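Alpha-1,3-glucanase (Bacillus circulans, PDB 5ZRU) hydrolyses alpha-1,3-glucan through the GH87-type catalytic unit that this chain represents, within a longer protein that probably also binds carbohydrate. Local coordinates at residues T463-R472 with D526-H537; L57-I68 with Q149-G160. All blocks are in the same frame, centred on the assembly; numbering follows the deposited sequence.

Contact 1. Residues T463-R472 with D526-H537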
loop_
_atom_site.group_PDB
_atom_site.type_symbol
_atom_site.label_atom_id
_atom_site.label_comp_id
_atom_site.label_asym_id
_atom_site.label_seq_id
_atom_site.Cartn_x
_atom_site.Cartn_y
_atom_site.Cartn_z
ATOM N N THR A 463 15.509 5.671 6.005
ATOM C CA THR A 463 15.161 6.859 6.781
ATOM C C THR A 463 16.191 7.082 7.877
ATOM O O THR A 463 16.916 6.169 8.275
ATOM C CB THR A 463 13.762 6.747 7.413
ATOM O OG1 THR A 463 13.373 8.022 7.962
ATOM C CG2 THR A 463 13.764 5.688 8.537
ATOM N N SER A 464 16.234 8.320 8.366
ATOM C CA SER A 464 16.914 8.629 9.615
ATOM C C SER A 464 15.951 8.754 10.790
ATOM O O SER A 464 16.403 8.921 11.930
ATOM C CB SER A 464 17.722 9.934 9.481
ATOM O OG SER A 464 18.888 9.754 8.681
ATOM N N ARG A 465 14.641 8.688 10.555
ATOM C CA ARG A 465 13.676 8.903 11.644
ATOM C C ARG A 465 12.451 8.001 11.475
ATOM O O ARG A 465 11.433 8.415 10.911
ATOM C CB ARG A 465 13.272 10.365 11.715
ATOM C CG ARG A 465 12.531 10.674 13.004
ATOM C CD ARG A 465 11.930 12.051 13.005
ATOM N NE ARG A 465 11.310 12.324 14.300
ATOM C CZ ARG A 465 10.658 13.445 14.586
ATOM N NH1 ARG A 465 10.538 14.379 13.664
ATOM N NH2 ARG A 465 10.124 13.622 15.787
ATOM N N ASP A 466 12.539 6.783 11.999
ATOM C CA ASP A 466 11.352 5.954 12.134
ATOM C C ASP A 466 10.583 6.431 13.366
ATOM O O ASP A 466 10.855 7.503 13.914
ATOM C CB ASP A 466 11.719 4.469 12.166
ATOM C CG ASP A 466 12.526 4.064 13.393
ATOM O OD1 ASP A 466 12.762 4.896 14.290
ATOM O OD2 ASP A 466 12.903 2.872 13.460
ATOM N N LEU A 467 9.616 5.642 13.826
ATOM C CA LEU A 467 8.806 6.078 14.959
ATOM C C LEU A 467 9.530 5.945 16.293
ATOM O O LEU A 467 8.970 6.345 17.322
ATOM C CB LEU A 467 7.488 5.304 14.985
ATOM C CG LEU A 467 6.601 5.624 13.771
ATOM C CD1 LEU A 467 5.319 4.818 13.832
ATOM C CD2 LEU A 467 6.283 7.119 13.732
ATOM N N TYR A 468 10.740 5.378 16.292
ATOM C CA TYR A 468 11.635 5.346 17.443
ATOM C C TYR A 468 12.759 6.369 17.300
ATOM O O TYR A 468 13.768 6.291 18.015
ATOM C CB TYR A 468 12.185 3.930 17.637
ATOM C CG TYR A 468 11.057 2.939 17.625
ATOM C CD1 TYR A 468 10.235 2.792 18.734
ATOM C CD2 TYR A 468 10.767 2.195 16.482
ATOM C CE1 TYR A 468 9.165 1.923 18.718
ATOM C CE2 TYR A 468 9.706 1.305 16.462
ATOM C CZ TYR A 468 8.905 1.178 17.580
ATOM O OH TYR A 468 7.838 0.306 17.570
ATOM N N ASN A 469 12.587 7.331 16.393
ATOM C CA ASN A 469 13.561 8.400 16.171
ATOM C C ASN A 469 14.920 7.839 15.759
ATOM O O ASN A 469 15.968 8.381 16.115
ATOM C CB ASN A 469 13.692 9.283 17.414
ATOM C CG ASN A 469 12.583 10.307 17.526
ATOM O OD1 ASN A 469 11.610 10.284 16.766
ATOM N ND2 ASN A 469 12.725 11.226 18.482
ATOM N N GLY A 470 14.913 6.740 14.991
ATOM C CA GLY A 470 16.142 6.098 14.581
ATOM C C GLY A 470 16.184 5.816 13.090
ATOM O O GLY A 470 15.162 5.838 12.391
ATOM N N GLU A 471 17.399 5.519 12.619
ATOM C CA GLU A 471 17.650 5.232 11.218
ATOM C C GLU A 471 17.213 3.817 10.846
ATOM O O GLU A 471 17.180 2.908 11.683
ATOM C CB GLU A 471 19.142 5.418 10.896
ATOM C CG GLU A 471 20.085 4.526 11.700
ATOM C CD GLU A 471 20.553 5.147 13.028
ATOM O OE1 GLU A 471 19.916 6.099 13.527
ATOM O OE2 GLU A 471 21.559 4.654 13.588
ATOM N N ARG A 472 16.855 3.648 9.568
ATOM C CA ARG A 472 16.553 2.352 8.975
ATOM C C ARG A 472 17.147 2.314 7.573
ATOM O O ARG A 472 17.154 3.330 6.871
ATOM C CB ARG A 472 15.038 2.086 8.899
ATOM C CG ARG A 472 14.357 1.945 10.266
ATOM C CD ARG A 472 14.696 0.611 10.898
ATOM N NE ARG A 472 14.233 0.539 12.286
ATOM C CZ ARG A 472 14.460 -0.495 13.088
ATOM N NH1 ARG A 472 15.122 -1.554 12.631
ATOM N NH2 ARG A 472 14.012 -0.482 14.336
ATOM N N ASP A 526 19.716 12.332 2.985
ATOM C CA ASP A 526 19.027 13.249 3.892
ATOM C C ASP A 526 19.978 14.157 4.665
ATOM O O ASP A 526 19.503 15.083 5.330
ATOM C CB ASP A 526 18.103 12.505 4.887
ATOM C CG ASP A 526 18.836 11.542 5.826
ATOM O OD1 ASP A 526 20.072 11.615 5.992
ATOM O OD2 ASP A 526 18.133 10.666 6.395
ATOM N N GLY A 527 21.290 13.923 4.593
ATOM C CA GLY A 527 22.256 14.760 5.281
ATOM C C GLY A 527 22.271 14.628 6.788
ATOM O O GLY A 527 23.002 15.366 7.451
ATOM N N VAL A 528 21.488 13.717 7.350
ATOM C CA VAL A 528 21.399 13.567 8.799
ATOM C C VAL A 528 22.632 12.829 9.302
ATOM O O VAL A 528 23.048 11.822 8.722
ATOM C CB VAL A 528 20.111 12.824 9.191
ATOM C CG1 VAL A 528 20.075 12.554 10.706
ATOM C CG2 VAL A 528 18.895 13.631 8.761
ATOM N N LEU A 529 23.225 13.333 10.387
ATOM C CA LEU A 529 24.394 12.700 10.972
ATOM C C LEU A 529 24.130 12.078 12.335
ATOM O O LEU A 529 24.839 11.142 12.713
ATOM C CB LEU A 529 25.541 13.718 11.091
ATOM C CG LEU A 529 25.968 14.372 9.773
ATOM C CD1 LEU A 529 27.008 15.456 10.011
ATOM C CD2 LEU A 529 26.499 13.312 8.794
ATOM N N THR A 530 23.133 12.559 13.072
ATOM C CA THR A 530 22.811 11.958 14.359
ATOM C C THR A 530 22.348 10.520 14.161
ATOM O O THR A 530 21.833 10.150 13.100
ATOM C CB THR A 530 21.735 12.774 15.083
ATOM O OG1 THR A 530 20.604 12.951 14.222
ATOM C CG2 THR A 530 22.266 14.148 15.453
ATOM N N SER A 531 22.539 9.701 15.195
ATOM C CA SER A 531 22.272 8.274 15.089
ATOM C C SER A 531 21.630 7.760 16.366
ATOM O O SER A 531 22.070 8.086 17.475
ATOM C CB SER A 531 23.567 7.488 14.793
ATOM O OG SER A 531 23.358 6.082 14.855
ATOM N N ARG A 532 20.583 6.952 16.203
ATOM C CA ARG A 532 20.024 6.239 17.345
ATOM C C ARG A 532 20.999 5.193 17.862
ATOM O O ARG A 532 21.258 5.113 19.068
ATOM C CB ARG A 532 18.699 5.582 16.960
ATOM C CG ARG A 532 18.079 4.700 18.066
ATOM C CD ARG A 532 16.858 3.973 17.520
ATOM N NE ARG A 532 16.185 3.120 18.495
ATOM C CZ ARG A 532 15.276 2.204 18.174
ATOM N NH1 ARG A 532 14.953 2.004 16.900
ATOM N NH2 ARG A 532 14.697 1.472 19.117
ATOM N N PHE A 533 21.572 4.395 16.959
ATOM C CA PHE A 533 22.270 3.183 17.363
ATOM C C PHE A 533 23.766 3.362 17.557
ATOM O O PHE A 533 24.368 2.583 18.304
ATOM C CB PHE A 533 22.058 2.073 16.327
ATOM C CG PHE A 533 20.630 1.653 16.174
ATOM C CD1 PHE A 533 19.934 1.096 17.248
ATOM C CD2 PHE A 533 19.985 1.796 14.958
ATOM C CE1 PHE A 533 18.611 0.693 17.105
ATOM C CE2 PHE A 533 18.660 1.401 14.811
ATOM C CZ PHE A 533 17.977 0.845 15.881
ATOM N N SER A 534 24.381 4.349 16.914
ATOM C CA SER A 534 25.831 4.388 16.826
ATOM C C SER A 534 26.305 5.817 17.023
ATOM O O SER A 534 25.536 6.719 17.377
ATOM C CB SER A 534 26.318 3.844 15.474
ATOM O OG SER A 534 25.564 2.717 15.077
ATOM N N SER A 535 27.596 6.011 16.797
ATOM C CA SER A 535 28.153 7.342 16.775
ATOM C C SER A 535 27.697 8.060 15.507
ATOM O O SER A 535 27.281 7.413 14.538
ATOM C CB SER A 535 29.673 7.257 16.839
ATOM O OG SER A 535 30.139 6.316 15.897
ATOM N N PRO A 536 27.757 9.396 15.489
ATOM C CA PRO A 536 27.287 10.134 14.309
ATOM C C PRO A 536 28.011 9.697 13.046
ATOM O O PRO A 536 29.192 9.346 13.068
ATOM C CB PRO A 536 27.610 11.596 14.648
ATOM C CG PRO A 536 27.711 11.630 16.125
ATOM C CD PRO A 536 28.253 10.305 16.542
ATOM N N HIS A 537 27.287 9.727 11.930
ATOM C CA HIS A 537 27.867 9.262 10.676
ATOM C C HIS A 537 26.991 9.650 9.498
ATOM O O HIS A 537 25.761 9.685 9.631
ATOM C CB HIS A 537 28.047 7.743 10.689
ATOM C CG HIS A 537 26.761 6.977 10.806
ATOM N ND1 HIS A 537 26.161 6.709 12.017
ATOM C CD2 HIS A 537 25.968 6.410 9.862
ATOM C CE1 HIS A 537 25.060 6.005 11.818
ATOM N NE2 HIS A 537 24.919 5.811 10.519
HETATM O O HOH W 1 15.428 10.511 6.491
HETATM O O HOH W 2 15.641 2.898 14.264
#
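G470 and R532 bring the two irregular loops closest, their CA atoms 4.8 Å apart, with S464 and V528 forming a second, wider approach. A bend at chi2 (-90°) carries the E471 carboxylate to the loop at S531-F533, where E471 OE1 takes R532 N on its syn lone pair at 2.9 Å. E471 OE2 accepts S531 OG at 2.6 Å, 31° out of the carboxylate plane, and a weak bond from F533 N. Replacing E471 with alanine would probably leave R532 N and the S531 hydroxyl without this acceptor and the ST motif, closed by S534 N on S531 OG, freer to shift.

Both loops leave coils of the parallel beta-helix that forms the D2 domain, and R499, from the coil between, also bonds S464 OG. S464 OG donates to D526 OD2 at 2.6 Å, on the syn side but tilted out of the carboxylate plane. The extended R532 runs past G470, R532 CB 3.5 Å from G470 CA. Its guanidinium lies between Y468 CB on one face and F533 CE1 on the other, while water 2, at its edge, links R532 NH1 to D466 OD2 and E471 O. R472 salt-bridges D466 OD2 through NE and E478 through NH1.

Contact 2. Residues L57-I68 with Q149-G160; sequences LPSNGSYAQWTI and QPGDTIRIQKSG
The R155 guanidinium lies flat on one face of the Y63 ring, its CZ 3.5 Å from the ring centroid and the planes only 6° apart, a stacked cation-pi pair. At the guanidinium edge, in its plane, sit the carbonyl oxygens of two glutamines; the Q65 amide is nearly coplanar with it. Q65 OE1 is gripped side-on by R155 NE at 2.6 Å and by R155 NH2 at 2.8 Å, and Q157 OE1 takes R155 NH1 at 3.1 Å. A bend at chi3 (-62°) turns the otherwise extended arginine across the strand and onto the ring. On the other side of the sheet the W66 indole presents an edge to I156, with W66 CZ3 4.0 Å from I156 CG1, while W66 NE1 bonds the backbone O of D22.

These side chains belong to strands 63-67 and 153-157, antiparallel neighbours with axes 4.6 Å apart in a five-stranded sheet of the D1 domain, probably related to galactose-binding-like beta-sandwiches. A64 with I156 and W66 with I154 are the hydrogen-bonded pairs. Their side chains make up the buried face, where V168 and L171 of strand 166-174 in the second sheet meet W66.

Beyond the strands the pairing continues into type II turns. G61 N donates to K158 O, and G151 N to I68 O, each glycine sitting at backbone angles that disfavour a side chain. The K158 chain runs alongside S59, K158 CD 3.5 Å from S59 C, before NZ reaches D162 in a salt bridge.

With three N-H groups directed to amide oxygens and a face on the ring, R155 is fixed in rotation; the partners described are uncharged, so its positive charge is probably stabilised by amide dipoles and the ring's pi electrons.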
loop_
_atom_site.group_PDB
_atom_site.type_symbol
_atom_site.label_atom_id
_atom_site.label_comp_id
_atom_site.label_asym_id
_atom_site.label_seq_id
_atom_site.Cartn_x
_atom_site.Cartn_y
_atom_site.Cartn_z
ATOM N N LEU A 57 -1.698 24.768 -3.923
ATOM C CA LEU A 57 -2.743 25.665 -4.405
ATOM C C LEU A 57 -3.289 26.448 -3.213
ATOM O O LEU A 57 -4.313 26.076 -2.620
ATOM C CB LEU A 57 -3.856 24.876 -5.104
ATOM C CG LEU A 57 -3.384 23.858 -6.150
ATOM C CD1 LEU A 57 -4.566 23.098 -6.755
ATOM C CD2 LEU A 57 -2.563 24.533 -7.234
ATOM N N PRO A 58 -2.614 27.526 -2.808
ATOM C CA PRO A 58 -2.979 28.176 -1.545
ATOM C C PRO A 58 -4.187 29.081 -1.636
ATOM O O PRO A 58 -4.806 29.351 -0.599
ATOM C CB PRO A 58 -1.723 28.992 -1.186
ATOM C CG PRO A 58 -0.664 28.557 -2.141
ATOM C CD PRO A 58 -1.354 28.049 -3.356
ATOM N N SER A 59 -4.553 29.546 -2.827
ATOM C CA SER A 59 -5.521 30.622 -2.943
ATOM C C SER A 59 -6.346 30.434 -4.201
ATOM O O SER A 59 -5.927 29.772 -5.150
ATOM C CB SER A 59 -4.824 31.992 -2.971
ATOM O OG SER A 59 -3.836 32.022 -3.991
ATOM N N ASN A 60 -7.536 31.022 -4.180
ATOM C CA ASN A 60 -8.433 31.116 -5.323
ATOM C C ASN A 60 -7.677 31.470 -6.599
ATOM O O ASN A 60 -6.972 32.484 -6.663
ATOM C CB ASN A 60 -9.501 32.177 -5.019
ATOM C CG ASN A 60 -10.607 32.227 -6.066
ATOM O OD1 ASN A 60 -10.704 31.363 -6.935
ATOM N ND2 ASN A 60 -11.449 33.243 -5.976
ATOM N N GLY A 61 -7.795 30.611 -7.610
ATOM C CA GLY A 61 -7.138 30.809 -8.889
ATOM C C GLY A 61 -5.833 30.058 -9.070
ATOM O O GLY A 61 -5.362 29.931 -10.211
ATOM N N SER A 62 -5.232 29.564 -7.985
ATOM C CA SER A 62 -4.023 28.760 -8.092
ATOM C C SER A 62 -4.329 27.460 -8.821
ATOM O O SER A 62 -5.348 26.817 -8.561
ATOM C CB SER A 62 -3.463 28.446 -6.701
ATOM O OG SER A 62 -3.231 29.630 -5.950
ATOM N N TYR A 63 -3.439 27.055 -9.723
ATOM C CA TYR A 63 -3.722 25.852 -10.488
ATOM C C TYR A 63 -2.441 25.115 -10.846
ATOM O O TYR A 63 -1.349 25.692 -10.890
ATOM C CB TYR A 63 -4.509 26.173 -11.765
ATOM C CG TYR A 63 -3.739 26.995 -12.781
ATOM C CD1 TYR A 63 -2.888 26.384 -13.695
ATOM C CD2 TYR A 63 -3.886 28.372 -12.837
ATOM C CE1 TYR A 63 -2.186 27.126 -14.631
ATOM C CE2 TYR A 63 -3.198 29.126 -13.776
ATOM C CZ TYR A 63 -2.349 28.496 -14.668
ATOM O OH TYR A 63 -1.656 29.235 -15.600
ATOM N N ALA A 64 -2.606 23.819 -11.100
ATOM C CA ALA A 64 -1.633 22.977 -11.783
ATOM C C ALA A 64 -2.290 22.427 -13.042
ATOM O O ALA A 64 -3.447 21.996 -13.011
ATOM C CB ALA A 64 -1.161 21.821 -10.895
ATOM N N GLN A 65 -1.553 22.435 -14.146
ATOM C CA GLN A 65 -2.123 22.084 -15.435
ATOM C C GLN A 65 -1.157 21.182 -16.187
ATOM O O GLN A 65 0.051 21.428 -16.203
ATOM C CB GLN A 65 -2.437 23.352 -16.234
ATOM C CG GLN A 65 -2.983 23.150 -17.627
ATOM C CD GLN A 65 -3.446 24.466 -18.232
ATOM O OE1 GLN A 65 -4.139 25.249 -17.580
ATOM N NE2 GLN A 65 -3.051 24.722 -19.479
ATOM N N TRP A 66 -1.696 20.131 -16.805
ATOM C CA TRP A 66 -0.918 19.190 -17.589
ATOM C C TRP A 66 -1.458 19.129 -19.011
ATOM O O TRP A 66 -2.651 19.338 -19.243
ATOM C CB TRP A 66 -0.969 17.781 -16.992
ATOM C CG TRP A 66 -0.249 17.612 -15.697
ATOM C CD1 TRP A 66 1.039 17.204 -15.532
ATOM C CD2 TRP A 66 -0.784 17.798 -14.387
ATOM N NE1 TRP A 66 1.350 17.142 -14.196
ATOM C CE2 TRP A 66 0.245 17.494 -13.471
ATOM C CE3 TRP A 66 -2.028 18.202 -13.895
ATOM C CZ2 TRP A 66 0.069 17.587 -12.095
ATOM C CZ3 TRP A 66 -2.198 18.302 -12.526
ATOM C CH2 TRP A 66 -1.155 17.996 -11.645
ATOM N N THR A 67 -0.578 18.819 -19.957
ATOM C CA THR A 67 -0.973 18.554 -21.334
ATOM C C THR A 67 -0.808 17.070 -21.627
ATOM O O THR A 67 0.275 16.512 -21.425
ATOM C CB THR A 67 -0.146 19.380 -22.324
ATOM O OG1 THR A 67 -0.273 20.762 -21.996
ATOM C CG2 THR A 67 -0.655 19.172 -23.748
ATOM N N ILE A 68 -1.883 16.441 -22.107
ATOM C CA ILE A 68 -1.853 15.006 -22.376
ATOM C C ILE A 68 -0.815 14.707 -23.445
ATOM O O ILE A 68 -0.757 15.379 -24.482
ATOM C CB ILE A 68 -3.246 14.523 -22.794
ATOM C CG1 ILE A 68 -4.271 14.905 -21.724
ATOM C CG2 ILE A 68 -3.238 13.024 -23.041
ATOM C CD1 ILE A 68 -3.968 14.285 -20.352
ATOM N N GLN A 149 -7.646 13.529 -24.700
ATOM C CA GLN A 149 -6.891 13.182 -25.891
ATOM C C GLN A 149 -5.544 13.896 -25.887
ATOM O O GLN A 149 -5.400 14.952 -25.262
ATOM C CB GLN A 149 -7.665 13.575 -27.160
ATOM C CG GLN A 149 -9.132 13.180 -27.157
ATOM C CD GLN A 149 -9.425 12.028 -28.092
ATOM O OE1 GLN A 149 -8.645 11.078 -28.186
ATOM N NE2 GLN A 149 -10.550 12.109 -28.798
ATOM N N PRO A 150 -4.539 13.349 -26.573
ATOM C CA PRO A 150 -3.251 14.048 -26.685
ATOM C C PRO A 150 -3.435 15.502 -27.102
ATOM O O PRO A 150 -4.219 15.817 -27.999
ATOM C CB PRO A 150 -2.509 13.238 -27.754
ATOM C CG PRO A 150 -3.063 11.848 -27.598
ATOM C CD PRO A 150 -4.515 12.028 -27.232
ATOM N N GLY A 151 -2.733 16.399 -26.416
ATOM C CA GLY A 151 -2.879 17.816 -26.638
ATOM C C GLY A 151 -3.891 18.506 -25.748
ATOM O O GLY A 151 -3.825 19.733 -25.597
ATOM N N ASP A 152 -4.838 17.765 -25.170
ATOM C CA ASP A 152 -5.752 18.365 -24.207
ATOM C C ASP A 152 -4.967 18.873 -23.008
ATOM O O ASP A 152 -3.937 18.314 -22.634
ATOM C CB ASP A 152 -6.795 17.353 -23.726
ATOM C CG ASP A 152 -7.901 17.110 -24.732
ATOM O OD1 ASP A 152 -8.028 17.887 -25.713
ATOM O OD2 ASP A 152 -8.642 16.124 -24.541
ATOM N N THR A 153 -5.458 19.941 -22.396
ATOM C CA THR A 153 -4.916 20.399 -21.128
ATOM C C THR A 153 -5.941 20.117 -20.043
ATOM O O THR A 153 -7.121 20.438 -20.205
ATOM C CB THR A 153 -4.570 21.885 -21.161
ATOM O OG1 THR A 153 -5.754 22.640 -21.439
ATOM C CG2 THR A 153 -3.523 22.153 -22.232
ATOM N N ILE A 154 -5.505 19.485 -18.959
ATOM C CA ILE A 154 -6.355 19.283 -17.795
ATOM C C ILE A 154 -5.763 20.104 -16.660
ATOM O O ILE A 154 -4.557 20.023 -16.377
ATOM C CB ILE A 154 -6.503 17.791 -17.435
ATOM C CG1 ILE A 154 -7.338 17.628 -16.151
ATOM C CG2 ILE A 154 -5.130 17.120 -17.375
ATOM C CD1 ILE A 154 -7.833 16.183 -15.889
ATOM N N ARG A 155 -6.593 20.957 -16.074
ATOM C CA ARG A 155 -6.171 21.888 -15.041
ATOM C C ARG A 155 -6.908 21.548 -13.760
ATOM O O ARG A 155 -8.126 21.335 -13.785
ATOM C CB ARG A 155 -6.456 23.342 -15.440
ATOM C CG ARG A 155 -6.233 24.331 -14.310
ATOM C CD ARG A 155 -6.621 25.751 -14.698
ATOM N NE ARG A 155 -5.821 26.255 -15.803
ATOM C CZ ARG A 155 -5.671 27.548 -16.081
ATOM N NH1 ARG A 155 -6.258 28.467 -15.322
ATOM N NH2 ARG A 155 -4.933 27.918 -17.110
ATOM N N ILE A 156 -6.166 21.482 -12.658
ATOM C CA ILE A 156 -6.725 21.374 -11.314
ATOM C C ILE A 156 -6.586 22.746 -10.667
ATOM O O ILE A 156 -5.472 23.256 -10.528
ATOM C CB ILE A 156 -5.998 20.308 -10.480
ATOM C CG1 ILE A 156 -5.917 18.961 -11.225
ATOM C CG2 ILE A 156 -6.669 20.159 -9.122
ATOM C CD1 ILE A 156 -7.262 18.397 -11.665
ATOM N N GLN A 157 -7.699 23.345 -10.258
ATOM C CA GLN A 157 -7.664 24.732 -9.814
ATOM C C GLN A 157 -8.466 24.916 -8.533
ATOM O O GLN A 157 -9.568 24.378 -8.389
ATOM C CB GLN A 157 -8.196 25.663 -10.921
ATOM C CG GLN A 157 -8.266 27.139 -10.523
ATOM C CD GLN A 157 -8.503 28.051 -11.711
ATOM O OE1 GLN A 157 -7.897 27.879 -12.772
ATOM N NE2 GLN A 157 -9.392 29.023 -11.545
ATOM N N LYS A 158 -7.906 25.687 -7.602
ATOM C CA LYS A 158 -8.642 26.074 -6.409
ATOM C C LYS A 158 -9.604 27.214 -6.732
ATOM O O LYS A 158 -9.232 28.185 -7.402
ATOM C CB LYS A 158 -7.678 26.487 -5.303
ATOM C CG LYS A 158 -8.396 26.979 -4.063
ATOM C CD LYS A 158 -7.435 27.379 -2.959
ATOM C CE LYS A 158 -8.140 28.260 -1.907
ATOM N NZ LYS A 158 -9.215 27.532 -1.137
ATOM N N SER A 159 -10.833 27.104 -6.248
ATOM C CA SER A 159 -11.870 28.084 -6.526
ATOM C C SER A 159 -11.989 29.063 -5.363
ATOM O O SER A 159 -11.157 29.083 -4.449
ATOM C CB SER A 159 -13.206 27.379 -6.780
ATOM O OG SER A 159 -13.768 26.915 -5.559
ATOM N N GLY A 160 -13.055 29.876 -5.384
ATOM C CA GLY A 160 -13.394 30.739 -4.273
ATOM C C GLY A 160 -14.178 30.081 -3.167
ATOM O O GLY A 160 -14.611 30.764 -2.234
HETATM O O HOH W 3 -11.020 30.136 -9.616
#

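Contact 1 belongs to the beta-helical D2 domain and contact 2 to the D1 domain; their centres are 39 Å apart and their nearest atoms about 24 Å. In sequence contact 2 is complete before contact 1 begins. The domains nevertheless meet near contact 1: Y468 OH bonds D122, whose neighbour H123 is a zinc ligand, and the Y468 side chain is about 9 Å from a bound zinc ion. The W66 side chain of contact 2 lies about 8 Å from a calcium ion, and D22, beside W66, is one of the calcium ligands. Neither contact itself supplies a metal ligand; each lies within about 10 Å of a metal ion.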